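Local coordinates for extracellular ligand-binding receptor (Rhodopseudomonas palustris, PDB 3SG0), which binds benzoylformate and probably related aromatic acids between its two lobes, consistent with the solute-binding component of a transport system, at residues E27-I32 with E61-F66; V51-P55 with L311-M315; A77-R82 with L105-A109; E88-V92 with P331-R337. All coordinates share one frame; numbering follows the deposited sequence.

Contact 1. Residues E27-I32 with E61-F66; sequences EIKIGI and EKVTYF
Glu27, just before strand 28-34, meets Thr64 of the neighbouring parallel strand 61-69. Thr64 OG1 donates to Glu27 OE1 over 2.7 Å. The anti lone pair of OE1, away from the other oxygen, takes this bond. Glu27 reaches it by a folded path: CG lies between the backbone N and the carbonyl carbon (chi1 74°), and the chain bends again at chi2 (-89°). The bend lays CG and CD near Lys62 CE. Lys62 NZ is 4.3 Å from Glu27 OE1, too far for a salt bridge, though the charge probably favours the carboxylate there.

Beyond this corner the backbones pair regularly. Thr64 N donates to Ile28 O and Ile30 N to Thr64 O, each over 2.9 Å. On the Thr64 face, the extended Lys29 chain runs past the rim of Phe66, with Lys29 CG 3.8 Å from Phe66 CE2. The other face is apolar. The Ile30 and Tyr65 side chains run alongside each other from adjacent strands, with Ile30 CB 3.6 Å from Tyr65 CD1. Ile30 CG1 turns to Val63 CG1 at 3.8 Å.

Helix 306-328 covers this apolar face: Ile28 touches Ile322, and Ile30 and Tyr65 touch Met315. Strand 92-94 lies next to strand 28-34 in the sheet, where Ile30 also packs on Val92 and Ile94.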
loop_
_atom_site.group_PDB
_atom_site.type_symbol
_atom_site.label_atom_id
_atom_site.label_comp_id
_atom_site.label_asym_id
_atom_site.label_seq_id
_atom_site.Cartn_x
_atom_site.Cartn_y
_atom_site.Cartn_z
ATOM N N GLU A 27 -21.043 -6.791 -19.712
ATOM C CA GLU A 27 -20.656 -7.569 -18.544
ATOM C C GLU A 27 -20.081 -6.585 -17.537
ATOM O O GLU A 27 -20.022 -5.393 -17.819
ATOM C CB GLU A 27 -19.609 -8.617 -18.923
ATOM C CG GLU A 27 -18.203 -8.067 -19.182
ATOM C CD GLU A 27 -17.956 -7.646 -20.624
ATOM O OE1 GLU A 27 -16.785 -7.696 -21.060
ATOM O OE2 GLU A 27 -18.919 -7.260 -21.318
ATOM N N ILE A 28 -19.653 -7.071 -16.376
ATOM C CA ILE A 28 -18.987 -6.208 -15.406
ATOM C C ILE A 28 -17.569 -5.934 -15.896
ATOM O O ILE A 28 -16.873 -6.847 -16.344
ATOM C CB ILE A 28 -18.965 -6.856 -14.019
ATOM C CG1 ILE A 28 -20.398 -7.026 -13.504
ATOM C CG2 ILE A 28 -18.149 -6.015 -13.058
ATOM C CD1 ILE A 28 -20.511 -7.854 -12.241
ATOM N N LYS A 29 -17.145 -4.677 -15.824
ATOM C CA LYS A 29 -15.823 -4.289 -16.316
ATOM C C LYS A 29 -15.047 -3.576 -15.234
ATOM O O LYS A 29 -15.561 -2.658 -14.590
ATOM C CB LYS A 29 -15.955 -3.385 -17.535
ATOM C CG LYS A 29 -16.606 -4.047 -18.732
ATOM C CD LYS A 29 -16.694 -3.070 -19.885
ATOM C CE LYS A 29 -17.196 -3.741 -21.147
ATOM N NZ LYS A 29 -17.061 -2.834 -22.323
ATOM N N ILE A 30 -13.814 -4.018 -15.015
ATOM C CA ILE A 30 -12.965 -3.470 -13.968
ATOM C C ILE A 30 -11.705 -2.939 -14.635
ATOM O O ILE A 30 -11.020 -3.686 -15.350
ATOM C CB ILE A 30 -12.555 -4.561 -12.962
ATOM C CG1 ILE A 30 -13.776 -5.286 -12.382
ATOM C CG2 ILE A 30 -11.665 -3.982 -11.874
ATOM C CD1 ILE A 30 -14.650 -4.449 -11.503
ATOM N N GLY A 31 -11.401 -1.662 -14.439
ATOM C CA GLY A 31 -10.185 -1.076 -14.978
ATOM C C GLY A 31 -9.119 -0.988 -13.914
ATOM O O GLY A 31 -9.425 -0.655 -12.768
ATOM N N ILE A 32 -7.872 -1.265 -14.279
ATOM C CA ILE A 32 -6.769 -1.227 -13.330
ATOM C C ILE A 32 -5.597 -0.478 -13.952
ATOM O O ILE A 32 -5.220 -0.754 -15.093
ATOM C CB ILE A 32 -6.298 -2.652 -12.953
ATOM C CG1 ILE A 32 -7.484 -3.553 -12.595
ATOM C CG2 ILE A 32 -5.309 -2.593 -11.803
ATOM C CD1 ILE A 32 -7.113 -5.032 -12.484
ATOM N N GLU A 61 -22.540 -12.822 -13.201
ATOM C CA GLU A 61 -22.145 -12.015 -14.346
ATOM C C GLU A 61 -20.679 -12.220 -14.670
ATOM O O GLU A 61 -19.846 -12.358 -13.768
ATOM C CB GLU A 61 -22.371 -10.530 -14.057
ATOM C CG GLU A 61 -23.819 -10.135 -13.859
ATOM C CD GLU A 61 -24.595 -10.112 -15.155
ATOM O OE1 GLU A 61 -24.002 -9.763 -16.200
ATOM O OE2 GLU A 61 -25.797 -10.444 -15.130
ATOM N N LYS A 62 -20.357 -12.217 -15.957
ATOM C CA LYS A 62 -18.964 -12.242 -16.376
ATOM C C LYS A 62 -18.277 -10.949 -15.958
ATOM O O LYS A 62 -18.897 -9.883 -15.949
ATOM C CB LYS A 62 -18.853 -12.425 -17.893
ATOM C CG LYS A 62 -17.415 -12.552 -18.384
ATOM C CD LYS A 62 -17.332 -12.825 -19.881
ATOM C CE LYS A 62 -17.639 -11.582 -20.699
ATOM N NZ LYS A 62 -17.307 -11.781 -22.139
ATOM N N VAL A 63 -17.001 -11.055 -15.611
ATOM C CA VAL A 63 -16.195 -9.901 -15.245
ATOM C C VAL A 63 -14.983 -9.869 -16.162
ATOM O O VAL A 63 -14.301 -10.883 -16.331
ATOM C CB VAL A 63 -15.711 -9.997 -13.788
ATOM C CG1 VAL A 63 -14.899 -8.759 -13.405
ATOM C CG2 VAL A 63 -16.889 -10.173 -12.844
ATOM N N THR A 64 -14.732 -8.715 -16.772
ATOM C CA THR A 64 -13.578 -8.515 -17.633
ATOM C C THR A 64 -12.680 -7.451 -17.006
ATOM O O THR A 64 -13.167 -6.400 -16.575
ATOM C CB THR A 64 -14.021 -8.031 -19.014
ATOM O OG1 THR A 64 -14.887 -9.011 -19.606
ATOM C CG2 THR A 64 -12.814 -7.804 -19.918
ATOM N N TYR A 65 -11.377 -7.720 -16.970
ATOM C CA TYR A 65 -10.394 -6.808 -16.401
ATOM C C TYR A 65 -9.594 -6.155 -17.513
ATOM O O TYR A 65 -9.200 -6.818 -18.478
ATOM C CB TYR A 65 -9.449 -7.573 -15.475
ATOM C CG TYR A 65 -10.184 -8.235 -14.338
ATOM C CD1 TYR A 65 -10.474 -7.529 -13.179
ATOM C CD2 TYR A 65 -10.622 -9.553 -14.426
ATOM C CE1 TYR A 65 -11.163 -8.109 -12.139
ATOM C CE2 TYR A 65 -11.318 -10.144 -13.382
ATOM C CZ TYR A 65 -11.581 -9.414 -12.241
ATOM O OH TYR A 65 -12.271 -9.976 -11.191
ATOM N N PHE A 66 -9.353 -4.858 -17.367
ATOM C CA PHE A 66 -8.560 -4.084 -18.311
ATOM C C PHE A 66 -7.427 -3.450 -17.544
ATOM O O PHE A 66 -7.641 -2.461 -16.841
ATOM C CB PHE A 66 -9.421 -2.987 -18.924
ATOM C CG PHE A 66 -10.618 -3.504 -19.662
ATOM C CD1 PHE A 66 -10.561 -3.721 -21.030
ATOM C CD2 PHE A 66 -11.802 -3.782 -18.995
ATOM C CE1 PHE A 66 -11.662 -4.202 -21.722
ATOM C CE2 PHE A 66 -12.908 -4.264 -19.681
ATOM C CZ PHE A 66 -12.834 -4.475 -21.048
#

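Contact 2. Residues V51-P55 with L311-M315; sequences VAALP and LWDSM
Pro55 O ends the loop that sets Leu54 against Leu311, Trp312 and Met315, and it is held by a hydrogen bond from Tyr65 OH of strand 61-69. This bond ties the loop to the sheet. Within the loop, Leu54 N also donates to Val51 O over 3.1 Å, which closes a tight turn.

The contact with helix 306-328 itself is apolar. Leu54 is the wedge. Its CG is anti to the carbonyl carbon (chi1 -61°), and its two methyls enter the helix surface. Leu54 CD2 lies 3.9 Å from Met315 CG and 4.0 Å from Trp312 CE3. Leu54 CD1 lies 4.0 Å from Leu311 CD2. The Leu54 side chain runs antiparallel beside that of Trp312 and roughly perpendicular to that of Met315. Met315 is a selenomethionine.

Val51 adds a smaller contact, with Val51 CG2 3.9 Å from Leu311 CD2. Ala53 meets the indole differently: Ala53 O lies in the ring plane at the edge, 3.5 Å from Trp312 CZ3. Trp312 also packs beside Arg290 of helix 283-298, and its backbone O receives Thr316 OG1. Arg290 and Thr316 bind 3-hydroxypyruvate in a structure of this protein, although that ligand is not bound to this chain. The bound benzoylformate is farther off.

Here a long helix from late in the chain packs on the first Rossmann-like domain, as in the two-lobed periplasmic binding proteins of the leucine-binding family.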
loop_
_atom_site.group_PDB
_atom_site.type_symbol
_atom_site.label_atom_id
_atom_site.label_comp_id
_atom_site.label_asym_id
_atom_site.label_seq_id
_atom_site.Cartn_x
_atom_site.Cartn_y
_atom_site.Cartn_z
ATOM N N VAL A 51 -3.685 -10.060 -11.700
ATOM C CA VAL A 51 -4.894 -9.906 -12.506
ATOM C C VAL A 51 -5.456 -11.255 -12.959
ATOM O O VAL A 51 -6.662 -11.491 -12.872
ATOM C CB VAL A 51 -4.647 -8.986 -13.724
ATOM C CG1 VAL A 51 -5.897 -8.906 -14.598
ATOM C CG2 VAL A 51 -4.236 -7.597 -13.259
ATOM N N ALA A 52 -4.582 -12.149 -13.416
ATOM C CA ALA A 52 -5.012 -13.443 -13.938
ATOM C C ALA A 52 -5.641 -14.342 -12.877
ATOM O O ALA A 52 -6.286 -15.344 -13.210
ATOM C CB ALA A 52 -3.843 -14.154 -14.603
ATOM N N ALA A 53 -5.443 -14.003 -11.606
ATOM C CA ALA A 53 -5.976 -14.794 -10.502
ATOM C C ALA A 53 -7.341 -14.303 -10.036
ATOM O O ALA A 53 -7.974 -14.938 -9.205
ATOM C CB ALA A 53 -4.994 -14.802 -9.330
ATOM N N LEU A 54 -7.793 -13.170 -10.568
ATOM C CA LEU A 54 -9.033 -12.552 -10.106
ATOM C C LEU A 54 -10.255 -13.275 -10.660
ATOM O O LEU A 54 -10.186 -13.880 -11.722
ATOM C CB LEU A 54 -9.063 -11.075 -10.495
ATOM C CG LEU A 54 -7.947 -10.221 -9.895
ATOM C CD1 LEU A 54 -8.032 -8.809 -10.441
ATOM C CD2 LEU A 54 -8.008 -10.225 -8.378
ATOM N N PRO A 55 -11.384 -13.214 -9.934
ATOM C CA PRO A 55 -12.569 -13.977 -10.344
ATOM C C PRO A 55 -13.132 -13.519 -11.689
ATOM O O PRO A 55 -13.265 -12.318 -11.923
ATOM C CB PRO A 55 -13.570 -13.711 -9.212
ATOM C CG PRO A 55 -13.084 -12.480 -8.529
ATOM C CD PRO A 55 -11.590 -12.501 -8.663
ATOM N N LEU A 311 -4.211 -5.533 -4.732
ATOM C CA LEU A 311 -5.210 -5.728 -5.778
ATOM C C LEU A 311 -6.239 -6.766 -5.319
ATOM O O LEU A 311 -7.450 -6.555 -5.419
ATOM C CB LEU A 311 -4.544 -6.153 -7.086
ATOM C CG LEU A 311 -5.496 -6.488 -8.236
ATOM C CD1 LEU A 311 -6.503 -5.378 -8.495
ATOM C CD2 LEU A 311 -4.693 -6.801 -9.487
ATOM N N TRP A 312 -5.754 -7.885 -4.791
ATOM C CA TRP A 312 -6.636 -8.956 -4.341
ATOM C C TRP A 312 -7.673 -8.463 -3.319
ATOM O O TRP A 312 -8.876 -8.695 -3.483
ATOM C CB TRP A 312 -5.805 -10.091 -3.749
ATOM C CG TRP A 312 -6.607 -11.275 -3.319
ATOM C CD1 TRP A 312 -7.081 -11.526 -2.072
ATOM C CD2 TRP A 312 -7.031 -12.368 -4.139
ATOM N NE1 TRP A 312 -7.776 -12.711 -2.057
ATOM C CE2 TRP A 312 -7.755 -13.252 -3.315
ATOM C CE3 TRP A 312 -6.855 -12.694 -5.488
ATOM C CZ2 TRP A 312 -8.316 -14.435 -3.797
ATOM C CZ3 TRP A 312 -7.413 -13.872 -5.961
ATOM C CH2 TRP A 312 -8.132 -14.725 -5.118
ATOM N N ASP A 313 -7.206 -7.805 -2.260
ATOM C CA ASP A 313 -8.101 -7.331 -1.206
ATOM C C ASP A 313 -9.080 -6.284 -1.759
ATOM O O ASP A 313 -10.231 -6.219 -1.329
ATOM C CB ASP A 313 -7.318 -6.698 -0.047
ATOM C CG ASP A 313 -6.700 -7.706 0.930
ATOM O OD1 ASP A 313 -6.986 -8.933 0.869
ATOM O OD2 ASP A 313 -5.923 -7.217 1.794
ATOM N N SER A 314 -8.623 -5.434 -2.680
ATOM C CA SER A 314 -9.540 -4.479 -3.303
ATOM C C SER A 314 -10.680 -5.223 -3.987
ATOM O O SER A 314 -11.848 -4.829 -3.889
ATOM C CB SER A 314 -8.818 -3.601 -4.328
ATOM O OG SER A 314 -7.866 -2.748 -3.717
HETATM N N MSE A 315 -10.335 -6.285 -4.710
HETATM C CA MSE A 315 -11.355 -7.090 -5.372
HETATM C C MSE A 315 -12.226 -7.867 -4.401
HETATM O O MSE A 315 -13.373 -8.161 -4.726
HETATM C CB MSE A 315 -10.740 -8.003 -6.432
HETATM C CG MSE A 315 -10.470 -7.260 -7.734
HETATM SE SE MSE A 315 -12.058 -6.384 -8.540
HETATM C CE MSE A 315 -13.266 -7.896 -8.644
#

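Contact 3. Residues A77-R82 with L105-A109; sequences AAQNAR and LIDIA
Ile108 points from helix 99-111 at helix 74-86 and meets Ala78, Ala81 and Arg82. From CB the side chain splits in two. Ile108 CG2 is the short branch; it lies 4.2 Å from Ala81 CB and 4.1 Å from Arg82 CG. Ile108 CG1 is anti to the carbonyl carbon (chi1 -65°) and passes 3.7 Å from Arg82 NH2. At the tip, Ile108 CD1 lies 3.6 Å from Ala78 CB. The same methyl sits over one face of the Arg82 guanidinium, offset toward its rim. Arg82 runs extended from CG to NE and crosses Ile108 at about a right angle. It thus covers the exposed side of the contact.

Leu105, one turn earlier, packs deeper. Leu105 CD2 is 3.8 Å from Ala81 CB and 3.6 Å from Ala77 O. Three alanines of one helix thus touch two branched side chains of the other. Leu105 also touches Leu116 of the sheet.

The short helical segments run nearly parallel, at 16°, with axes 10.1 Å apart. Such neighbouring helices belong to the successive beta-alpha-beta crossovers of a Rossmann-like domain, here linking strands 61-69, 92-94 and 116-118.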
loop_
_atom_site.group_PDB
_atom_site.type_symbol
_atom_site.label_atom_id
_atom_site.label_comp_id
_atom_site.label_asym_id
_atom_site.label_seq_id
_atom_site.Cartn_x
_atom_site.Cartn_y
_atom_site.Cartn_z
ATOM N N ALA A 77 -0.966 7.658 -15.535
ATOM C CA ALA A 77 -2.062 7.059 -14.781
ATOM C C ALA A 77 -3.369 7.792 -15.067
ATOM O O ALA A 77 -4.411 7.166 -15.218
ATOM C CB ALA A 77 -1.762 7.058 -13.288
ATOM N N ALA A 78 -3.315 9.119 -15.124
ATOM C CA ALA A 78 -4.512 9.898 -15.425
ATOM C C ALA A 78 -5.028 9.591 -16.828
ATOM O O ALA A 78 -6.235 9.457 -17.039
ATOM C CB ALA A 78 -4.242 11.395 -15.243
ATOM N N GLN A 79 -4.112 9.467 -17.786
ATOM C CA GLN A 79 -4.489 9.058 -19.134
ATOM C C GLN A 79 -5.131 7.672 -19.149
ATOM O O GLN A 79 -6.157 7.458 -19.788
ATOM C CB GLN A 79 -3.277 9.092 -20.062
ATOM C CG GLN A 79 -2.749 10.494 -20.306
ATOM C CD GLN A 79 -1.385 10.517 -20.975
ATOM O OE1 GLN A 79 -0.689 9.505 -21.038
ATOM N NE2 GLN A 79 -0.995 11.685 -21.473
ATOM N N ASN A 80 -4.516 6.730 -18.442
ATOM C CA ASN A 80 -5.076 5.391 -18.321
ATOM C C ASN A 80 -6.486 5.428 -17.750
ATOM O O ASN A 80 -7.396 4.788 -18.267
ATOM C CB ASN A 80 -4.205 4.497 -17.428
ATOM C CG ASN A 80 -2.883 4.110 -18.074
ATOM O OD1 ASN A 80 -2.662 4.331 -19.265
ATOM N ND2 ASN A 80 -2.009 3.499 -17.292
ATOM N N ALA A 81 -6.661 6.175 -16.667
ATOM C CA ALA A 81 -7.961 6.257 -16.012
ATOM C C ALA A 81 -9.005 6.841 -16.951
ATOM O O ALA A 81 -10.110 6.325 -17.052
ATOM C CB ALA A 81 -7.862 7.096 -14.754
ATOM N N ARG A 82 -8.660 7.922 -17.641
ATOM C CA ARG A 82 -9.625 8.546 -18.537
ATOM C C ARG A 82 -10.009 7.609 -19.674
ATOM O O ARG A 82 -11.169 7.587 -20.087
ATOM C CB ARG A 82 -9.129 9.900 -19.046
ATOM C CG ARG A 82 -9.113 10.964 -17.962
ATOM C CD ARG A 82 -8.850 12.349 -18.527
ATOM N NE ARG A 82 -9.144 13.373 -17.528
ATOM C CZ ARG A 82 -8.226 14.027 -16.827
ATOM N NH1 ARG A 82 -6.934 13.781 -17.019
ATOM N NH2 ARG A 82 -8.604 14.935 -15.936
ATOM N N LEU A 105 -6.022 10.688 -9.512
ATOM C CA LEU A 105 -7.136 9.831 -9.885
ATOM C C LEU A 105 -8.387 10.087 -9.054
ATOM O O LEU A 105 -9.493 9.744 -9.475
ATOM C CB LEU A 105 -6.750 8.356 -9.789
ATOM C CG LEU A 105 -5.479 7.973 -10.547
ATOM C CD1 LEU A 105 -5.272 6.476 -10.463
ATOM C CD2 LEU A 105 -5.543 8.446 -12.001
ATOM N N ILE A 106 -8.220 10.660 -7.867
ATOM C CA ILE A 106 -9.363 10.942 -7.005
ATOM C C ILE A 106 -10.373 11.825 -7.726
ATOM O O ILE A 106 -11.561 11.503 -7.806
ATOM C CB ILE A 106 -8.900 11.628 -5.710
ATOM C CG1 ILE A 106 -8.018 10.676 -4.893
ATOM C CG2 ILE A 106 -10.094 12.140 -4.902
ATOM C CD1 ILE A 106 -7.336 11.336 -3.708
ATOM N N ASP A 107 -9.909 12.949 -8.258
ATOM C CA ASP A 107 -10.819 13.871 -8.922
ATOM C C ASP A 107 -11.418 13.266 -10.178
ATOM O O ASP A 107 -12.579 13.509 -10.512
ATOM C CB ASP A 107 -10.113 15.186 -9.256
ATOM C CG ASP A 107 -9.865 16.041 -8.023
ATOM O OD1 ASP A 107 -10.261 15.624 -6.915
ATOM O OD2 ASP A 107 -9.283 17.133 -8.169
ATOM N N ILE A 108 -10.615 12.493 -10.891
ATOM C CA ILE A 108 -11.064 11.882 -12.133
ATOM C C ILE A 108 -12.177 10.854 -11.872
ATOM O O ILE A 108 -13.208 10.842 -12.549
ATOM C CB ILE A 108 -9.873 11.255 -12.882
ATOM C CG1 ILE A 108 -8.893 12.352 -13.320
ATOM C CG2 ILE A 108 -10.356 10.435 -14.060
ATOM C CD1 ILE A 108 -7.582 11.821 -13.870
ATOM N N ALA A 109 -11.978 10.002 -10.875
ATOM C CA ALA A 109 -12.979 8.996 -10.532
ATOM C C ALA A 109 -14.254 9.654 -10.016
ATOM O O ALA A 109 -15.360 9.273 -10.401
ATOM C CB ALA A 109 -12.422 8.031 -9.506
#

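Contact 4. Residues E88-V92 with P331-R337; sequences EKVDV and PGTPEFR
Asp91 and Gly332 join the loop before strand 92-94 to the N-capped start of helix 334-344. Gly332 N donates over 2.8 Å to the syn lone pair of Asp91 OD1, on the side of the other oxygen. Thr333 is the N-cap; its OG1 accepts from Phe336 N and donates to Lys330 O.

The tight part surrounds the Asp91 side chain. With chi1 -179° Phe336 turns its CG opposite the backbone N, which brings the ring edge to the carboxylate. Phe336 CD2 lies 3.4 Å from Asp91 OD1, and the carboxylate and ring planes are 82° apart. Pro331 CA sits over one face of the same ring. Asp91 OD2 is taken by Lys29 N of strand 28-34, so both carboxylate oxygens are used. Asp91 O is pressed against Arg337 CG at 3.4 Å. It is buried here and has no polar partner in the model.

The side toward Lys89 is looser. Lys89 is exposed and its side chain extends away from the contact. A water fills in between: it bonds Lys89 O and Asp91 OD1, with more acceptors in reach than it has protons. On the helix side, Arg337 NE bonds Lys113 O, and Arg337 CD passes 3.5 Å from Val90 O. Arg337 NH1 donates to that water over 2.9 Å, in the plane of the guanidinium.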
loop_
_atom_site.group_PDB
_atom_site.type_symbol
_atom_site.label_atom_id
_atom_site.label_comp_id
_atom_site.label_asym_id
_atom_site.label_seq_id
_atom_site.Cartn_x
_atom_site.Cartn_y
_atom_site.Cartn_z
ATOM N N GLU A 88 -13.908 2.472 -22.083
ATOM C CA GLU A 88 -14.391 1.158 -21.672
ATOM C C GLU A 88 -15.586 1.255 -20.724
ATOM O O GLU A 88 -16.300 0.278 -20.516
ATOM C CB GLU A 88 -13.266 0.342 -21.026
ATOM C CG GLU A 88 -12.074 0.086 -21.939
ATOM C CD GLU A 88 -12.418 -0.786 -23.138
ATOM O OE1 GLU A 88 -13.531 -1.355 -23.174
ATOM O OE2 GLU A 88 -11.569 -0.902 -24.046
ATOM N N LYS A 89 -15.806 2.438 -20.156
ATOM C CA LYS A 89 -16.910 2.660 -19.221
ATOM C C LYS A 89 -16.900 1.647 -18.078
ATOM O O LYS A 89 -17.919 1.050 -17.725
ATOM C CB LYS A 89 -18.247 2.678 -19.963
ATOM C CG LYS A 89 -18.309 3.829 -20.961
ATOM C CD LYS A 89 -19.615 3.901 -21.728
ATOM C CE LYS A 89 -19.582 5.077 -22.697
ATOM N NZ LYS A 89 -20.791 5.143 -23.565
ATOM N N VAL A 90 -15.727 1.464 -17.487
ATOM C CA VAL A 90 -15.585 0.481 -16.430
ATOM C C VAL A 90 -16.479 0.798 -15.237
ATOM O O VAL A 90 -16.755 1.963 -14.923
ATOM C CB VAL A 90 -14.123 0.325 -15.973
ATOM C CG1 VAL A 90 -13.261 -0.159 -17.125
ATOM C CG2 VAL A 90 -13.572 1.627 -15.403
ATOM N N ASP A 91 -16.933 -0.254 -14.573
ATOM C CA ASP A 91 -17.777 -0.097 -13.400
ATOM C C ASP A 91 -17.003 0.303 -12.158
ATOM O O ASP A 91 -17.553 0.961 -11.268
ATOM C CB ASP A 91 -18.539 -1.391 -13.148
ATOM C CG ASP A 91 -19.444 -1.740 -14.296
ATOM O OD1 ASP A 91 -20.375 -0.954 -14.560
ATOM O OD2 ASP A 91 -19.219 -2.779 -14.961
ATOM N N VAL A 92 -15.740 -0.115 -12.096
ATOM C CA VAL A 92 -14.851 0.196 -10.988
ATOM C C VAL A 92 -13.464 0.451 -11.558
ATOM O O VAL A 92 -13.043 -0.244 -12.487
ATOM C CB VAL A 92 -14.755 -0.980 -9.989
ATOM C CG1 VAL A 92 -13.802 -0.653 -8.847
ATOM C CG2 VAL A 92 -16.133 -1.347 -9.448
ATOM N N PRO A 331 -24.914 -3.752 -14.947
ATOM C CA PRO A 331 -23.541 -3.301 -15.180
ATOM C C PRO A 331 -23.483 -2.318 -16.338
ATOM O O PRO A 331 -24.279 -2.400 -17.276
ATOM C CB PRO A 331 -22.811 -4.593 -15.553
ATOM C CG PRO A 331 -23.588 -5.672 -14.858
ATOM C CD PRO A 331 -25.023 -5.222 -14.933
ATOM N N GLY A 332 -22.551 -1.376 -16.263
ATOM C CA GLY A 332 -22.356 -0.417 -17.332
ATOM C C GLY A 332 -23.171 0.855 -17.195
ATOM O O GLY A 332 -23.173 1.693 -18.096
ATOM N N THR A 333 -23.881 0.997 -16.079
ATOM C CA THR A 333 -24.711 2.175 -15.831
ATOM C C THR A 333 -24.196 2.932 -14.618
ATOM O O THR A 333 -23.599 2.342 -13.719
ATOM C CB THR A 333 -26.179 1.800 -15.559
ATOM O OG1 THR A 333 -26.260 1.049 -14.340
ATOM C CG2 THR A 333 -26.762 0.982 -16.713
ATOM N N PRO A 334 -24.456 4.247 -14.575
ATOM C CA PRO A 334 -24.047 5.003 -13.387
ATOM C C PRO A 334 -24.724 4.474 -12.128
ATOM O O PRO A 334 -24.130 4.497 -11.064
ATOM C CB PRO A 334 -24.525 6.427 -13.688
ATOM C CG PRO A 334 -24.724 6.480 -15.160
ATOM C CD PRO A 334 -25.042 5.098 -15.623
ATOM N N GLU A 335 -25.953 3.990 -12.249
ATOM C CA GLU A 335 -26.672 3.480 -11.085
ATOM C C GLU A 335 -25.980 2.260 -10.467
ATOM O O GLU A 335 -25.957 2.100 -9.252
ATOM C CB GLU A 335 -28.126 3.157 -11.451
ATOM C CG GLU A 335 -28.973 4.383 -11.790
ATOM C CD GLU A 335 -28.749 4.932 -13.198
ATOM O OE1 GLU A 335 -28.124 4.260 -14.047
ATOM O OE2 GLU A 335 -29.220 6.059 -13.464
ATOM N N PHE A 336 -25.417 1.398 -11.307
ATOM C CA PHE A 336 -24.669 0.239 -10.822
ATOM C C PHE A 336 -23.394 0.680 -10.104
ATOM O O PHE A 336 -23.074 0.195 -9.019
ATOM C CB PHE A 336 -24.349 -0.683 -12.000
ATOM C CG PHE A 336 -23.606 -1.938 -11.630
ATOM C CD1 PHE A 336 -24.236 -2.963 -10.942
ATOM C CD2 PHE A 336 -22.291 -2.114 -12.022
ATOM C CE1 PHE A 336 -23.553 -4.125 -10.625
ATOM C CE2 PHE A 336 -21.609 -3.277 -11.720
ATOM C CZ PHE A 336 -22.237 -4.283 -11.018
ATOM N N ARG A 337 -22.674 1.617 -10.707
ATOM C CA ARG A 337 -21.467 2.145 -10.082
ATOM C C ARG A 337 -21.780 2.801 -8.737
ATOM O O ARG A 337 -21.035 2.644 -7.777
ATOM C CB ARG A 337 -20.777 3.139 -11.005
ATOM C CG ARG A 337 -20.379 2.532 -12.338
ATOM C CD ARG A 337 -19.383 3.377 -13.094
ATOM N NE ARG A 337 -19.817 4.752 -13.298
ATOM C CZ ARG A 337 -20.481 5.186 -14.362
ATOM N NH1 ARG A 337 -20.843 4.346 -15.329
ATOM N NH2 ARG A 337 -20.807 6.471 -14.446
HETATM O O HOH W 1 -20.089 1.546 -15.848
#

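In the fold
All four contacts lie in the first lobe, around the sheet that holds strands 28-34, 61-69 and 92-94. Contact 1 is inside the sheet. Contacts 2 and 4 touch it, with centres about 11 and 10 Å from that of contact 1. Contact 3 lies about 17 Å from contact 1, between two helices of the crossovers. Along the chain, contact 1 closes before contacts 3 and 4 open, and contact 3 is nested inside the loop closed by contact 2. Contacts 2 and 4 bring late helices 306-328 and 334-344 back to the early strands. The first lobe is therefore built from early and late parts of the chain, as in other periplasmic binding proteins.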